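Local coordinates for protein TarM (Staphylococcus aureus subsp. aureus 21178, PDB 4X7R) that belongs to the GT-B group of glycosyltransferases and binds uridine-5'-diphosphate, with a long antiparallel sheet added to its paired parallel-sheet domains, at residues F73-N85 with V167-R179. The protein carries 1 engineered substitution. Numbering follows the deposited sequence.
Sequences FKQISNNKHFKSN and VFYDEKGYPYISR
Lys-74 and Ser-77 face Asp-170 and Tyr-176 where helix 73-78 lies on a beta hairpin; the axes of this helix and strand 175-179 approach to 8.5 Å, with N-to-C directions 139° apart. The chain then wraps round the hairpin end, a type I turn from Asp-170 to Gly-173, and Asn-85 N donates to Lys-172 O almost linearly. Asn-85 ND2 reaches Gly-173 O at 2.7 Å, approaching from above the carbonyl plane.

Tyr-174 is sandwiched: His-81 stacks face to face on one side, planes 4° apart and centroids separated by 3.6 Å, while CB of Asn-85 sits over the centre of the opposite face. The tyrosine's OH donates to Lys-83 O from above its carbonyl plane, tying down the ring's outer end. Asp-170 holds the turn from inside. Its OD1 takes Lys-172 N, an Asx turn, and Tyr-174 N from opposite faces of the carboxylate, leaving OD2 to accept from Ser-77 OG at 2.5 Å. Asn-78 OD1 receives Glu-171 N (2.9 Å), and Lys-172, bent at its last torsion (chi4 78°), brings NZ to Asn-78 O at 2.7 Å. Lys-74 lays its CA over the Tyr-176 ring, 3.9 Å from the centroid; its extended chain carries NZ to a water shared with Tyr-169 O and to a long salt bridge with Glu-171, whose other oxygen pairs with Lys-150.

The hairpin joins strands 163-169 and 175-182 of the antiparallel sheet, flanked by strands 150-157 and 187-193. Helix 69-78 packs against it through Phe-70, on Tyr-176 and Ile-177, and Phe-73, on these two and Val-193, before the chain enters helix 86-95.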
loop_
_atom_site.group_PDB
_atom_site.type_symbol
_atom_site.label_atom_id
_atom_site.label_comp_id
_atom_site.label_asym_id
_atom_site.label_seq_id
_atom_site.Cartn_x
_atom_site.Cartn_y
_atom_site.Cartn_z
ATOM N N PHE A 73 -15.322 12.048 -11.056
ATOM C CA PHE A 73 -16.619 12.720 -10.973
ATOM C C PHE A 73 -16.493 14.112 -10.368
ATOM O O PHE A 73 -17.281 14.988 -10.707
ATOM C CB PHE A 73 -17.627 11.869 -10.184
ATOM C CG PHE A 73 -17.956 10.558 -10.856
ATOM C CD1 PHE A 73 -18.700 10.530 -12.033
ATOM C CD2 PHE A 73 -17.491 9.359 -10.337
ATOM C CE1 PHE A 73 -19.024 9.318 -12.642
ATOM C CE2 PHE A 73 -17.797 8.149 -10.957
ATOM C CZ PHE A 73 -18.564 8.137 -12.103
ATOM N N LYS A 74 -15.494 14.317 -9.474
ATOM C CA LYS A 74 -15.227 15.614 -8.852
ATOM C C LYS A 74 -14.796 16.615 -9.929
ATOM O O LYS A 74 -15.266 17.744 -9.923
ATOM C CB LYS A 74 -14.148 15.466 -7.768
ATOM C CG LYS A 74 -13.789 16.743 -7.009
ATOM C CD LYS A 74 -12.852 16.370 -5.880
ATOM C CE LYS A 74 -12.388 17.555 -5.089
ATOM N NZ LYS A 74 -11.929 17.141 -3.739
ATOM N N GLN A 75 -13.918 16.182 -10.859
ATOM C CA GLN A 75 -13.411 16.985 -11.972
ATOM C C GLN A 75 -14.521 17.372 -12.924
ATOM O O GLN A 75 -14.560 18.523 -13.337
ATOM C CB GLN A 75 -12.279 16.268 -12.686
ATOM C CG GLN A 75 -10.931 16.394 -11.969
ATOM C CD GLN A 75 -9.886 15.353 -12.369
ATOM O OE1 GLN A 75 -10.063 14.535 -13.291
ATOM N NE2 GLN A 75 -8.770 15.354 -11.652
ATOM N N ILE A 76 -15.470 16.461 -13.220
ATOM C CA ILE A 76 -16.649 16.757 -14.062
ATOM C C ILE A 76 -17.500 17.819 -13.349
ATOM O O ILE A 76 -17.880 18.805 -13.957
ATOM C CB ILE A 76 -17.460 15.470 -14.400
ATOM C CG1 ILE A 76 -16.643 14.540 -15.329
ATOM C CG2 ILE A 76 -18.807 15.808 -15.050
ATOM C CD1 ILE A 76 -17.021 13.042 -15.208
ATOM N N SER A 77 -17.714 17.647 -12.036
ATOM C CA SER A 77 -18.480 18.561 -11.191
ATOM C C SER A 77 -17.880 19.963 -11.147
ATOM O O SER A 77 -18.623 20.929 -11.239
ATOM C CB SER A 77 -18.593 17.993 -9.781
ATOM O OG SER A 77 -19.491 18.763 -9.002
ATOM N N ASN A 78 -16.555 20.075 -10.987
ATOM C CA ASN A 78 -15.806 21.346 -10.979
ATOM C C ASN A 78 -16.107 22.204 -12.214
ATOM O O ASN A 78 -16.219 23.416 -12.093
ATOM C CB ASN A 78 -14.293 21.085 -10.933
ATOM C CG ASN A 78 -13.778 20.531 -9.620
ATOM O OD1 ASN A 78 -14.383 20.657 -8.573
ATOM N ND2 ASN A 78 -12.606 19.957 -9.645
ATOM N N ASN A 79 -16.244 21.570 -13.394
ATOM C CA ASN A 79 -16.549 22.218 -14.675
ATOM C C ASN A 79 -17.954 22.763 -14.790
ATOM O O ASN A 79 -18.202 23.596 -15.666
ATOM C CB ASN A 79 -16.298 21.238 -15.824
ATOM C CG ASN A 79 -14.849 20.974 -16.082
ATOM O OD1 ASN A 79 -13.995 21.846 -15.878
ATOM N ND2 ASN A 79 -14.541 19.751 -16.527
ATOM N N LYS A 80 -18.882 22.295 -13.942
ATOM C CA LYS A 80 -20.293 22.721 -13.955
ATOM C C LYS A 80 -20.533 24.165 -13.461
ATOM O O LYS A 80 -21.483 24.817 -13.893
ATOM C CB LYS A 80 -21.146 21.692 -13.185
ATOM C CG LYS A 80 -22.628 22.025 -12.973
ATOM C CD LYS A 80 -23.535 21.495 -14.076
ATOM C CE LYS A 80 -24.983 21.418 -13.635
ATOM N NZ LYS A 80 -25.224 20.331 -12.634
ATOM N N HIS A 81 -19.719 24.638 -12.519
ATOM C CA HIS A 81 -19.874 25.989 -11.982
ATOM C C HIS A 81 -18.624 26.818 -12.162
ATOM O O HIS A 81 -17.540 26.274 -12.352
ATOM C CB HIS A 81 -20.261 25.943 -10.500
ATOM C CG HIS A 81 -21.604 25.337 -10.271
ATOM N ND1 HIS A 81 -22.780 26.107 -10.306
ATOM C CD2 HIS A 81 -21.929 24.048 -10.021
ATOM C CE1 HIS A 81 -23.762 25.254 -10.082
ATOM N NE2 HIS A 81 -23.299 24.001 -9.918
ATOM N N PHE A 82 -18.791 28.140 -12.090
ATOM C CA PHE A 82 -17.708 29.108 -12.137
ATOM C C PHE A 82 -17.555 29.701 -10.723
ATOM O O PHE A 82 -16.449 29.830 -10.198
ATOM C CB PHE A 82 -18.045 30.226 -13.126
ATOM C CG PHE A 82 -17.053 31.353 -13.074
ATOM C CD1 PHE A 82 -15.745 31.171 -13.517
ATOM C CD2 PHE A 82 -17.422 32.596 -12.582
ATOM C CE1 PHE A 82 -14.827 32.219 -13.485
ATOM C CE2 PHE A 82 -16.513 33.660 -12.595
ATOM C CZ PHE A 82 -15.219 33.463 -13.038
ATOM N N LYS A 83 -18.677 30.050 -10.137
ATOM C CA LYS A 83 -18.790 30.632 -8.813
ATOM C C LYS A 83 -18.792 29.510 -7.739
ATOM O O LYS A 83 -19.321 28.433 -7.981
ATOM C CB LYS A 83 -20.096 31.466 -8.769
ATOM C CG LYS A 83 -20.495 32.090 -7.423
ATOM C CD LYS A 83 -21.952 32.610 -7.390
ATOM C CE LYS A 83 -23.034 31.546 -7.261
ATOM N NZ LYS A 83 -22.988 30.800 -5.964
ATOM N N SER A 84 -18.212 29.786 -6.559
ATOM C CA SER A 84 -18.221 28.894 -5.395
ATOM C C SER A 84 -19.626 28.811 -4.797
ATOM O O SER A 84 -20.429 29.746 -4.938
ATOM C CB SER A 84 -17.252 29.395 -4.336
ATOM O OG SER A 84 -15.952 29.016 -4.749
ATOM N N ASN A 85 -19.932 27.687 -4.133
ATOM C CA ASN A 85 -21.243 27.472 -3.521
ATOM C C ASN A 85 -21.382 28.299 -2.224
ATOM O O ASN A 85 -21.275 27.774 -1.115
ATOM C CB ASN A 85 -21.435 25.979 -3.269
ATOM C CG ASN A 85 -22.816 25.574 -2.850
ATOM O OD1 ASN A 85 -23.783 26.349 -2.925
ATOM N ND2 ASN A 85 -22.935 24.328 -2.436
ATOM N N VAL A 167 -22.108 12.687 1.709
ATOM C CA VAL A 167 -22.176 13.587 0.555
ATOM C C VAL A 167 -20.740 14.094 0.314
ATOM O O VAL A 167 -20.078 14.521 1.261
ATOM C CB VAL A 167 -23.189 14.744 0.767
ATOM C CG1 VAL A 167 -23.274 15.629 -0.463
ATOM C CG2 VAL A 167 -24.576 14.208 1.158
ATOM N N PHE A 168 -20.273 14.035 -0.940
ATOM C CA PHE A 168 -18.969 14.556 -1.325
ATOM C C PHE A 168 -19.164 15.851 -2.094
ATOM O O PHE A 168 -20.045 15.915 -2.954
ATOM C CB PHE A 168 -18.188 13.524 -2.161
ATOM C CG PHE A 168 -17.897 12.247 -1.418
ATOM C CD1 PHE A 168 -17.366 12.273 -0.132
ATOM C CD2 PHE A 168 -18.064 11.017 -2.032
ATOM C CE1 PHE A 168 -17.073 11.086 0.552
ATOM C CE2 PHE A 168 -17.737 9.830 -1.358
ATOM C CZ PHE A 168 -17.266 9.873 -0.063
ATOM N N TYR A 169 -18.304 16.863 -1.826
ATOM C CA TYR A 169 -18.391 18.194 -2.420
ATOM C C TYR A 169 -17.156 18.497 -3.224
ATOM O O TYR A 169 -16.035 18.174 -2.791
ATOM C CB TYR A 169 -18.578 19.270 -1.339
ATOM C CG TYR A 169 -19.827 19.095 -0.515
ATOM C CD1 TYR A 169 -19.840 18.254 0.589
ATOM C CD2 TYR A 169 -20.994 19.796 -0.821
ATOM C CE1 TYR A 169 -20.993 18.080 1.347
ATOM C CE2 TYR A 169 -22.149 19.648 -0.055
ATOM C CZ TYR A 169 -22.144 18.781 1.026
ATOM O OH TYR A 169 -23.282 18.594 1.772
ATOM N N ASP A 170 -17.359 19.103 -4.412
ATOM C CA ASP A 170 -16.274 19.432 -5.343
ATOM C C ASP A 170 -15.396 20.620 -4.851
ATOM O O ASP A 170 -15.598 21.127 -3.733
ATOM C CB ASP A 170 -16.816 19.605 -6.771
ATOM C CG ASP A 170 -17.712 20.820 -6.990
ATOM O OD1 ASP A 170 -17.573 21.808 -6.240
ATOM O OD2 ASP A 170 -18.446 20.838 -7.995
ATOM N N GLU A 171 -14.448 21.068 -5.694
ATOM C CA GLU A 171 -13.534 22.181 -5.380
ATOM C C GLU A 171 -14.226 23.523 -5.155
ATOM O O GLU A 171 -13.661 24.382 -4.463
ATOM C CB GLU A 171 -12.413 22.327 -6.431
ATOM C CG GLU A 171 -11.460 21.138 -6.471
ATOM C CD GLU A 171 -10.464 20.955 -5.332
ATOM O OE1 GLU A 171 -10.243 21.903 -4.540
ATOM O OE2 GLU A 171 -9.878 19.851 -5.255
ATOM N N LYS A 172 -15.476 23.671 -5.660
ATOM C CA LYS A 172 -16.272 24.888 -5.485
ATOM C C LYS A 172 -17.345 24.763 -4.382
ATOM O O LYS A 172 -18.079 25.715 -4.127
ATOM C CB LYS A 172 -16.843 25.379 -6.826
ATOM C CG LYS A 172 -15.747 25.697 -7.840
ATOM C CD LYS A 172 -16.237 26.426 -9.081
ATOM C CE LYS A 172 -15.099 26.610 -10.071
ATOM N NZ LYS A 172 -14.797 25.374 -10.822
ATOM N N GLY A 173 -17.411 23.597 -3.724
ATOM C CA GLY A 173 -18.351 23.372 -2.634
ATOM C C GLY A 173 -19.703 22.835 -3.051
ATOM O O GLY A 173 -20.662 22.925 -2.276
ATOM N N TYR A 174 -19.799 22.255 -4.258
ATOM C CA TYR A 174 -21.056 21.673 -4.744
ATOM C C TYR A 174 -21.076 20.146 -4.549
ATOM O O TYR A 174 -20.076 19.489 -4.840
ATOM C CB TYR A 174 -21.278 22.013 -6.233
ATOM C CG TYR A 174 -21.453 23.493 -6.495
ATOM C CD1 TYR A 174 -22.706 24.098 -6.399
ATOM C CD2 TYR A 174 -20.367 24.294 -6.814
ATOM C CE1 TYR A 174 -22.869 25.463 -6.641
ATOM C CE2 TYR A 174 -20.512 25.659 -7.014
ATOM C CZ TYR A 174 -21.765 26.237 -6.958
ATOM O OH TYR A 174 -21.870 27.584 -7.211
ATOM N N PRO A 175 -22.210 19.548 -4.153
ATOM C CA PRO A 175 -22.253 18.067 -4.021
ATOM C C PRO A 175 -22.234 17.382 -5.375
ATOM O O PRO A 175 -22.898 17.864 -6.294
ATOM C CB PRO A 175 -23.582 17.793 -3.306
ATOM C CG PRO A 175 -24.416 19.031 -3.568
ATOM C CD PRO A 175 -23.498 20.182 -3.779
ATOM N N TYR A 176 -21.470 16.261 -5.503
ATOM C CA TYR A 176 -21.343 15.541 -6.775
ATOM C C TYR A 176 -21.688 14.066 -6.675
ATOM O O TYR A 176 -22.016 13.442 -7.687
ATOM C CB TYR A 176 -19.968 15.803 -7.475
ATOM C CG TYR A 176 -18.756 15.312 -6.706
ATOM C CD1 TYR A 176 -18.191 16.079 -5.690
ATOM C CD2 TYR A 176 -18.208 14.055 -6.953
ATOM C CE1 TYR A 176 -17.079 15.637 -4.980
ATOM C CE2 TYR A 176 -17.102 13.592 -6.234
ATOM C CZ TYR A 176 -16.557 14.380 -5.233
ATOM O OH TYR A 176 -15.458 13.964 -4.523
ATOM N N ILE A 177 -21.619 13.518 -5.446
ATOM C CA ILE A 177 -21.943 12.138 -5.084
ATOM C C ILE A 177 -22.589 12.169 -3.693
ATOM O O ILE A 177 -22.089 12.869 -2.805
ATOM C CB ILE A 177 -20.688 11.180 -5.091
ATOM C CG1 ILE A 177 -20.189 10.907 -6.503
ATOM C CG2 ILE A 177 -20.994 9.836 -4.383
ATOM C CD1 ILE A 177 -18.941 10.087 -6.576
ATOM N N SER A 178 -23.691 11.396 -3.509
ATOM C CA SER A 178 -24.391 11.181 -2.240
ATOM C C SER A 178 -24.581 9.673 -2.152
ATOM O O SER A 178 -24.770 9.034 -3.187
ATOM C CB SER A 178 -25.746 11.890 -2.192
ATOM O OG SER A 178 -26.618 11.369 -3.175
ATOM N N ARG A 179 -24.441 9.094 -0.964
ATOM C CA ARG A 179 -24.537 7.636 -0.840
ATOM C C ARG A 179 -24.942 7.175 0.532
ATOM O O ARG A 179 -24.593 7.814 1.543
ATOM C CB ARG A 179 -23.217 6.946 -1.253
ATOM C CG ARG A 179 -22.067 7.155 -0.279
ATOM C CD ARG A 179 -20.749 6.939 -0.985
ATOM N NE ARG A 179 -19.662 6.853 -0.014
ATOM C CZ ARG A 179 -18.510 6.251 -0.246
ATOM N NH1 ARG A 179 -18.277 5.688 -1.421
ATOM N NH2 ARG A 179 -17.578 6.211 0.691
HETATM O O HOH W 1 -13.364 19.172 -2.349
HETATM O O HOH W 2 -22.313 18.728 -8.972
#